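Local coordinates for Alr4995 protein (PDB 6LRF), which probably works as a bifunctional enzyme, an arginine dihydrolase of the guanidine-modifying enzyme family joined to an ornithine cyclodeaminase, at residues 73-86 / 106-120. Sequence-based numbering, arbitrary orientation.
Sequences GLVLGDNVVLSRFL and YTVYELPKDLPFEGA
Arg84 lies against the turn at Lys113, with NE giving a hydrogen bond of 3.0 Å to Lys113 O. That oxygen receives it on a lone pair, close to the guanidinium plane. Lys113 CE sits over one face of the guanidinium, near its rim, while Arg84 NH2 forms a salt bridge with Glu94. Arg84 CG stands anti to the backbone N (chi1 178°), and a bend at chi2 (49°) turns the chain toward Lys113. Replacing Arg84 by an alanine removes the guanidinium, which would probably leave Lys113 O without this donor and Glu94 without this charged mate. The Arg84 backbone also pairs with Phe117 in a single antiparallel bridge. Upstream, strands 79-82 and 107-109 run parallel, with helix 93-103 in the connection between them: a beta-alpha-beta crossover within the dihydrolase domain. Between the two strands Tyr109 N donates a nearly straight hydrogen bond of 2.8 Å to Val80 O. Phe117 presents its ring edge to Leu74, Phe117 CZ lying 3.8 Å from Leu74 CB, and CE2 touches Val81 CG1. At the far end Tyr106 packs its CB on Val80 CG1, with the ring edge toward Gly77 O and OH bonded to Val269 O. Val80 CG1 also presses tightly on Val108 CG2, at 3.5 Å, both valines also touching Phe101.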
ATOM      1  N   GLY B  73       6.773  53.528  -7.486  1.00 18.15           N
ATOM      2  CA  GLY B  73       7.355  53.358  -8.795  1.00 17.77           C
ATOM      3  C   GLY B  73       8.831  53.053  -8.624  1.00 20.01           C
ATOM      4  O   GLY B  73       9.304  52.823  -7.517  1.00 19.73           O
ATOM      5  N   LEU B  74       9.562  53.076  -9.725  1.00 16.51           N
ATOM      6  CA  LEU B  74      10.961  52.691  -9.725  1.00 22.18           C
ATOM      7  C   LEU B  74      11.792  53.854 -10.223  1.00 24.05           C
ATOM      8  O   LEU B  74      11.553  54.361 -11.316  1.00 25.61           O
ATOM      9  CB  LEU B  74      11.168  51.464 -10.621  1.00 18.91           C
ATOM     10  CG  LEU B  74      12.630  51.156 -10.939  1.00 25.13           C
ATOM     11  CD1 LEU B  74      13.357  50.748  -9.684  1.00 26.87           C
ATOM     12  CD2 LEU B  74      12.694  50.071 -11.978  1.00 30.72           C
ATOM     13  N   VAL B  75      12.776  54.266  -9.437  1.00 25.06           N
ATOM     14  CA  VAL B  75      13.532  55.468  -9.748  1.00 22.04           C
ATOM     15  C   VAL B  75      14.966  55.152 -10.172  1.00 22.93           C
ATOM     16  O   VAL B  75      15.667  54.405  -9.495  1.00 23.75           O
ATOM     17  CB  VAL B  75      13.566  56.417  -8.526  1.00 24.11           C
ATOM     18  CG1 VAL B  75      14.557  57.563  -8.759  1.00 26.27           C
ATOM     19  CG2 VAL B  75      12.170  56.943  -8.227  1.00 24.44           C
ATOM     20  N   LEU B  76      15.411  55.727 -11.285  1.00 19.70           N
ATOM     21  CA  LEU B  76      16.838  55.712 -11.628  1.00 22.76           C
ATOM     22  C   LEU B  76      17.225  57.053 -12.249  1.00 24.65           C
ATOM     23  O   LEU B  76      16.693  57.418 -13.293  1.00 20.34           O
ATOM     24  CB  LEU B  76      17.169  54.576 -12.602  1.00 17.58           C
ATOM     25  CG  LEU B  76      18.662  54.455 -12.946  1.00 26.27           C
ATOM     26  CD1 LEU B  76      19.506  54.206 -11.699  1.00 25.41           C
ATOM     27  CD2 LEU B  76      18.919  53.392 -14.000  1.00 26.78           C
ATOM     28  N   GLY B  77      18.158  57.772 -11.626  1.00 25.22           N
ATOM     29  CA  GLY B  77      18.536  59.090 -12.114  1.00 26.80           C
ATOM     30  C   GLY B  77      17.347  60.041 -12.071  1.00 24.95           C
ATOM     31  O   GLY B  77      16.670  60.168 -11.046  1.00 21.37           O
ATOM     32  N   ASP B  78      17.070  60.689 -13.192  1.00 22.23           N
ATOM     33  CA  ASP B  78      15.929  61.606 -13.269  1.00 27.23           C
ATOM     34  C   ASP B  78      14.675  60.915 -13.834  1.00 29.16           C
ATOM     35  O   ASP B  78      13.660  61.566 -14.063  1.00 23.45           O
ATOM     36  CB  ASP B  78      16.280  62.836 -14.125  1.00 31.40           C
ATOM     37  CG  ASP B  78      17.477  63.644 -13.569  1.00 34.15           C
ATOM     38  OD1 ASP B  78      18.187  64.264 -14.389  1.00 44.86           O
ATOM     39  OD2 ASP B  78      17.713  63.669 -12.331  1.00 32.43           O
ATOM     40  N   ASN B  79      14.753  59.603 -14.066  1.00 24.30           N
ATOM     41  CA  ASN B  79      13.632  58.839 -14.630  1.00 24.24           C
ATOM     42  C   ASN B  79      12.873  58.008 -13.595  1.00 25.85           C
ATOM     43  O   ASN B  79      13.485  57.433 -12.698  1.00 21.95           O
ATOM     44  CB  ASN B  79      14.135  57.906 -15.729  1.00 19.68           C
ATOM     45  CG  ASN B  79      14.683  58.658 -16.911  1.00 31.58           C
ATOM     46  OD1 ASN B  79      14.024  59.557 -17.445  1.00 30.95           O
ATOM     47  ND2 ASN B  79      15.910  58.324 -17.311  1.00 26.60           N
ATOM     48  N   VAL B  80      11.551  57.932 -13.726  1.00 20.37           N
ATOM     49  CA  VAL B  80      10.778  57.011 -12.902  1.00 20.33           C
ATOM     50  C   VAL B  80       9.827  56.222 -13.800  1.00 23.96           C
ATOM     51  O   VAL B  80       9.237  56.778 -14.722  1.00 21.03           O
ATOM     52  CB  VAL B  80       9.996  57.748 -11.757  1.00 23.73           C
ATOM     53  CG1 VAL B  80       9.358  58.995 -12.259  1.00 28.22           C
ATOM     54  CG2 VAL B  80       8.920  56.845 -11.141  1.00 23.23           C
ATOM     55  N   VAL B  81       9.734  54.910 -13.577  1.00 19.26           N
ATOM     56  CA  VAL B  81       8.635  54.134 -14.145  1.00 14.97           C
ATOM     57  C   VAL B  81       7.588  54.062 -13.042  1.00 21.39           C
ATOM     58  O   VAL B  81       7.855  53.551 -11.956  1.00 20.37           O
ATOM     59  CB  VAL B  81       9.038  52.716 -14.602  1.00 21.08           C
ATOM     60  CG1 VAL B  81       7.828  52.002 -15.254  1.00 17.22           C
ATOM     61  CG2 VAL B  81      10.209  52.780 -15.585  1.00 18.54           C
ATOM     62  N   LEU B  82       6.422  54.638 -13.313  1.00 19.70           N
ATOM     63  CA  LEU B  82       5.306  54.639 -12.384  1.00 23.45           C
ATOM     64  C   LEU B  82       4.757  53.229 -12.187  1.00 21.88           C
ATOM     65  O   LEU B  82       4.604  52.489 -13.146  1.00 21.07           O
ATOM     66  CB  LEU B  82       4.203  55.558 -12.918  1.00 23.94           C
ATOM     67  CG  LEU B  82       3.046  55.928 -11.998  1.00 29.77           C
ATOM     68  CD1 LEU B  82       3.523  56.837 -10.879  1.00 31.06           C
ATOM     69  CD2 LEU B  82       1.944  56.612 -12.818  1.00 31.33           C
ATOM     70  N   SER B  83       4.445  52.859 -10.956  1.00 24.05           N
ATOM     71  CA  SER B  83       3.747  51.601 -10.745  1.00 20.90           C
ATOM     72  C   SER B  83       2.365  51.598 -11.378  1.00 25.80           C
ATOM     73  O   SER B  83       1.643  52.605 -11.351  1.00 25.32           O
ATOM     74  CB  SER B  83       3.624  51.291  -9.259  1.00 21.47           C
ATOM     75  OG  SER B  83       4.888  50.908  -8.736  1.00 22.69           O
ATOM     76  N   ARG B  84       2.024  50.459 -11.973  1.00 20.91           N
ATOM     77  CA  ARG B  84       0.651  50.144 -12.316  1.00 24.31           C
ATOM     78  C   ARG B  84       0.223  48.945 -11.450  1.00 26.72           C
ATOM     79  O   ARG B  84       0.709  47.824 -11.648  1.00 22.17           O
ATOM     80  CB  ARG B  84       0.513  49.841 -13.811  1.00 20.86           C
ATOM     81  CG  ARG B  84      -0.908  49.449 -14.262  1.00 28.05           C
ATOM     82  CD  ARG B  84      -1.971  50.422 -13.759  1.00 36.78           C
ATOM     83  NE  ARG B  84      -3.316  50.083 -14.232  1.00 48.97           N
ATOM     84  CZ  ARG B  84      -4.426  50.743 -13.897  1.00 45.38           C
ATOM     85  NH1 ARG B  84      -5.603  50.360 -14.380  1.00 41.63           N
ATOM     86  NH2 ARG B  84      -4.362  51.787 -13.075  1.00 45.19           N
ATOM     87  N   PHE B  85      -0.644  49.179 -10.466  1.00 22.79           N
ATOM     88  CA  PHE B  85      -0.963  48.121  -9.496  1.00 28.99           C
ATOM     89  C   PHE B  85      -1.905  47.086 -10.113  1.00 29.68           C
ATOM     90  O   PHE B  85      -2.752  47.418 -10.937  1.00 24.47           O
ATOM     91  CB  PHE B  85      -1.583  48.697  -8.208  1.00 28.40           C
ATOM     92  CG  PHE B  85      -0.615  49.492  -7.367  1.00 29.35           C
ATOM     93  CD1 PHE B  85       0.210  48.860  -6.446  1.00 27.32           C
ATOM     94  CD2 PHE B  85      -0.521  50.875  -7.505  1.00 27.53           C
ATOM     95  CE1 PHE B  85       1.106  49.587  -5.658  1.00 30.31           C
ATOM     96  CE2 PHE B  85       0.376  51.618  -6.730  1.00 27.29           C
ATOM     97  CZ  PHE B  85       1.194  50.973  -5.802  1.00 28.72           C
ATOM     98  N   LEU B  86      -1.721  45.830  -9.716  1.00 32.47           N
ATOM     99  CA  LEU B  86      -2.590  44.738 -10.140  1.00 30.67           C
ATOM    100  C   LEU B  86      -3.993  44.905  -9.562  1.00 29.38           C
ATOM    101  O   LEU B  86      -4.974  44.880 -10.287  1.00 35.96           O
ATOM    102  CB  LEU B  86      -1.997  43.394  -9.704  1.00 33.11           C
ATOM    103  CG  LEU B  86      -2.858  42.141  -9.883  1.00 32.53           C
ATOM    104  CD1 LEU B  86      -3.089  41.871 -11.353  1.00 22.14           C
ATOM    105  CD2 LEU B  86      -2.174  40.957  -9.219  1.00 31.08           C
ATOM    106  N   TYR B 106      10.861  64.635 -11.839  1.00 22.73           N
ATOM    107  CA  TYR B 106      11.147  63.386 -12.535  1.00 26.44           C
ATOM    108  C   TYR B 106      10.437  63.273 -13.862  1.00 23.27           C
ATOM    109  O   TYR B 106       9.342  63.785 -14.049  1.00 25.14           O
ATOM    110  CB  TYR B 106      10.790  62.184 -11.658  1.00 23.20           C
ATOM    111  CG  TYR B 106      11.662  62.099 -10.435  1.00 23.03           C
ATOM    112  CD1 TYR B 106      11.234  62.616  -9.219  1.00 21.72           C
ATOM    113  CD2 TYR B 106      12.933  61.531 -10.502  1.00 21.65           C
ATOM    114  CE1 TYR B 106      12.035  62.555  -8.089  1.00 24.77           C
ATOM    115  CE2 TYR B 106      13.752  61.472  -9.378  1.00 26.90           C
ATOM    116  CZ  TYR B 106      13.294  61.979  -8.174  1.00 26.64           C
ATOM    117  OH  TYR B 106      14.091  61.918  -7.059  1.00 26.96           O
ATOM    118  N   THR B 107      11.086  62.588 -14.793  1.00 27.60           N
ATOM    119  CA  THR B 107      10.453  62.210 -16.047  1.00 26.08           C
ATOM    120  C   THR B 107       9.726  60.881 -15.798  1.00 26.56           C
ATOM    121  O   THR B 107      10.362  59.864 -15.521  1.00 23.81           O
ATOM    122  CB  THR B 107      11.497  62.095 -17.175  1.00 27.97           C
ATOM    123  OG1 THR B 107      12.222  63.327 -17.261  1.00 31.15           O
ATOM    124  CG2 THR B 107      10.859  61.774 -18.519  1.00 23.14           C
ATOM    125  N   VAL B 108       8.396  60.914 -15.877  1.00 24.14           N
ATOM    126  CA  VAL B 108       7.551  59.804 -15.456  1.00 24.22           C
ATOM    127  C   VAL B 108       7.079  58.985 -16.652  1.00 29.98           C
ATOM    128  O   VAL B 108       6.439  59.502 -17.572  1.00 23.87           O
ATOM    129  CB  VAL B 108       6.321  60.300 -14.664  1.00 25.83           C
ATOM    130  CG1 VAL B 108       5.398  59.142 -14.331  1.00 30.22           C
ATOM    131  CG2 VAL B 108       6.752  61.010 -13.384  1.00 26.10           C
ATOM    132  N   TYR B 109       7.420  57.704 -16.642  1.00 21.99           N
ATOM    133  CA  TYR B 109       6.960  56.788 -17.674  1.00 22.57           C
ATOM    134  C   TYR B 109       5.857  55.912 -17.118  1.00 24.49           C
ATOM    135  O   TYR B 109       5.902  55.514 -15.951  1.00 23.94           O
ATOM    136  CB  TYR B 109       8.098  55.923 -18.183  1.00 23.03           C
ATOM    137  CG  TYR B 109       9.169  56.700 -18.876  1.00 24.79           C
ATOM    138  CD1 TYR B 109      10.289  57.139 -18.189  1.00 27.28           C
ATOM    139  CD2 TYR B 109       9.056  57.008 -20.212  1.00 29.31           C
ATOM    140  CE1 TYR B 109      11.282  57.861 -18.831  1.00 31.13           C
ATOM    141  CE2 TYR B 109      10.036  57.721 -20.860  1.00 31.76           C
ATOM    142  CZ  TYR B 109      11.148  58.139 -20.172  1.00 32.67           C
ATOM    143  OH  TYR B 109      12.120  58.850 -20.834  1.00 39.82           O
ATOM    144  N   GLU B 110       4.873  55.616 -17.954  1.00 24.88           N
ATOM    145  CA  GLU B 110       3.734  54.837 -17.510  1.00 28.74           C
ATOM    146  C   GLU B 110       3.558  53.638 -18.411  1.00 27.58           C
ATOM    147  O   GLU B 110       3.658  53.761 -19.633  1.00 24.28           O
ATOM    148  CB  GLU B 110       2.474  55.685 -17.511  1.00 30.70           C
ATOM    149  CG  GLU B 110       2.500  56.801 -16.505  1.00 33.85           C
ATOM    150  CD  GLU B 110       1.251  57.635 -16.592  1.00 42.02           C
ATOM    151  OE1 GLU B 110       0.861  57.990 -17.725  1.00 51.65           O
ATOM    152  OE2 GLU B 110       0.647  57.913 -15.539  1.00 44.33           O
ATOM    153  N   LEU B 111       3.308  52.482 -17.800  1.00 25.65           N
ATOM    154  CA  LEU B 111       3.103  51.238 -18.537  1.00 27.06           C
ATOM    155  C   LEU B 111       1.686  51.207 -19.096  1.00 29.16           C
ATOM    156  O   LEU B 111       0.812  51.908 -18.576  1.00 27.50           O
ATOM    157  CB  LEU B 111       3.353  50.041 -17.616  1.00 23.04           C
ATOM    158  CG  LEU B 111       4.846  49.995 -17.298  1.00 25.03           C
ATOM    159  CD1 LEU B 111       5.095  49.576 -15.889  1.00 25.10           C
ATOM    160  CD2 LEU B 111       5.526  49.068 -18.274  1.00 23.27           C
ATOM    161  N   PRO B 112       1.460  50.414 -20.156  1.00 31.40           N
ATOM    162  CA  PRO B 112       0.090  50.048 -20.571  1.00 33.83           C
ATOM    163  C   PRO B 112      -0.791  49.730 -19.354  1.00 33.01           C
ATOM    164  O   PRO B 112      -0.275  49.196 -18.365  1.00 32.74           O
ATOM    165  CB  PRO B 112       0.310  48.803 -21.428  1.00 31.16           C
ATOM    166  CG  PRO B 112       1.677  49.008 -22.030  1.00 29.45           C
ATOM    167  CD  PRO B 112       2.492  49.776 -21.002  1.00 28.99           C
ATOM    168  N   LYS B 113      -2.078  50.065 -19.388  1.00 33.82           N
ATOM    169  CA  LYS B 113      -2.872  49.962 -18.163  1.00 39.59           C
ATOM    170  C   LYS B 113      -3.151  48.506 -17.757  1.00 41.62           C
ATOM    171  O   LYS B 113      -3.467  48.234 -16.594  1.00 44.98           O
ATOM    172  CB  LYS B 113      -4.183  50.753 -18.289  1.00 41.76           C
ATOM    173  CG  LYS B 113      -3.964  52.273 -18.179  1.00 49.10           C
ATOM    174  CD  LYS B 113      -5.177  53.043 -17.655  1.00 49.57           C
ATOM    175  CE  LYS B 113      -4.884  53.659 -16.276  1.00 54.57           C
ATOM    176  NZ  LYS B 113      -4.109  54.934 -16.308  1.00 53.19           N
ATOM    177  N   ASP B 114      -2.999  47.572 -18.689  1.00 37.50           N
ATOM    178  CA  ASP B 114      -3.201  46.157 -18.379  1.00 49.01           C
ATOM    179  C   ASP B 114      -1.868  45.429 -18.177  1.00 46.92           C
ATOM    180  O   ASP B 114      -1.781  44.210 -18.326  1.00 46.47           O
ATOM    181  CB  ASP B 114      -3.995  45.477 -19.493  1.00 52.17           C
ATOM    182  CG  ASP B 114      -3.194  45.355 -20.770  1.00 54.64           C
ATOM    183  OD1 ASP B 114      -2.405  46.286 -21.059  1.00 56.80           O
ATOM    184  OD2 ASP B 114      -3.346  44.336 -21.480  1.00 57.87           O
ATOM    185  N   LEU B 115      -0.825  46.182 -17.845  1.00 41.28           N
ATOM    186  CA  LEU B 115       0.497  45.602 -17.662  1.00 35.56           C
ATOM    187  C   LEU B 115       1.042  45.985 -16.294  1.00 31.18           C
ATOM    188  O   LEU B 115       1.782  46.959 -16.165  1.00 32.03           O
ATOM    189  CB  LEU B 115       1.433  46.068 -18.767  1.00 30.71           C
ATOM    190  CG  LEU B 115       2.736  45.304 -18.943  1.00 29.44           C
ATOM    191  CD1 LEU B 115       2.409  43.834 -19.082  1.00 32.96           C
ATOM    192  CD2 LEU B 115       3.445  45.814 -20.198  1.00 27.07           C
ATOM    193  N   PRO B 116       0.662  45.228 -15.264  1.00 27.19           N
ATOM    194  CA  PRO B 116       1.028  45.598 -13.893  1.00 25.44           C
ATOM    195  C   PRO B 116       2.531  45.558 -13.601  1.00 27.28           C
ATOM    196  O   PRO B 116       3.282  44.736 -14.134  1.00 25.24           O
ATOM    197  CB  PRO B 116       0.272  44.569 -13.028  1.00 27.85           C
ATOM    198  CG  PRO B 116      -0.216  43.522 -13.964  1.00 31.20           C
ATOM    199  CD  PRO B 116      -0.353  44.160 -15.304  1.00 33.26           C
ATOM    200  N   PHE B 117       2.948  46.484 -12.747  1.00 23.20           N
ATOM    201  CA  PHE B 117       4.335  46.605 -12.306  1.00 24.50           C
ATOM    202  C   PHE B 117       4.329  47.386 -11.017  1.00 23.91           C
ATOM    203  O   PHE B 117       3.737  48.462 -10.967  1.00 23.39           O
ATOM    204  CB  PHE B 117       5.188  47.314 -13.342  1.00 22.07           C
ATOM    205  CG  PHE B 117       6.514  47.770 -12.817  1.00 22.47           C
ATOM    206  CD1 PHE B 117       7.534  46.860 -12.603  1.00 19.39           C
ATOM    207  CD2 PHE B 117       6.740  49.112 -12.534  1.00 23.67           C
ATOM    208  CE1 PHE B 117       8.762  47.273 -12.121  1.00 21.08           C
ATOM    209  CE2 PHE B 117       7.966  49.539 -12.047  1.00 22.43           C
ATOM    210  CZ  PHE B 117       8.983  48.617 -11.843  1.00 24.51           C
ATOM    211  N   GLU B 118       4.965  46.880  -9.967  1.00 21.83           N
ATOM    212  CA  GLU B 118       4.758  47.522  -8.671  1.00 21.17           C
ATOM    213  C   GLU B 118       6.010  48.147  -8.060  1.00 18.66           C
ATOM    214  O   GLU B 118       6.221  48.110  -6.845  1.00 21.70           O
ATOM    215  CB  GLU B 118       4.099  46.524  -7.718  1.00 21.65           C
ATOM    216  CG  GLU B 118       2.700  46.165  -8.258  1.00 25.26           C
ATOM    217  CD  GLU B 118       1.765  45.539  -7.232  1.00 26.61           C
ATOM    218  OE1 GLU B 118       2.230  45.157  -6.136  1.00 30.02           O
ATOM    219  OE2 GLU B 118       0.556  45.429  -7.538  1.00 29.87           O
ATOM    220  N   GLY B 119       6.817  48.765  -8.919  1.00 22.91           N
ATOM    221  CA  GLY B 119       7.828  49.710  -8.467  1.00 23.16           C
ATOM    222  C   GLY B 119       9.074  49.101  -7.869  1.00 26.43           C
ATOM    223  O   GLY B 119       9.464  47.979  -8.215  1.00 21.82           O
ATOM    224  N   ALA B 120       9.708  49.838  -6.966  1.00 23.24           N
ATOM    225  CA  ALA B 120      10.954  49.358  -6.385  1.00 23.72           C
ATOM    226  C   ALA B 120      10.676  48.181  -5.457  1.00 24.53           C
ATOM    227  O   ALA B 120      11.589  47.451  -5.076  1.00 24.57           O
ATOM    228  CB  ALA B 120      11.682  50.489  -5.640  1.00 22.57           C
TER
HETATM  229  O   HOH W   1       2.767  52.655 -15.186  1.00 28.34           O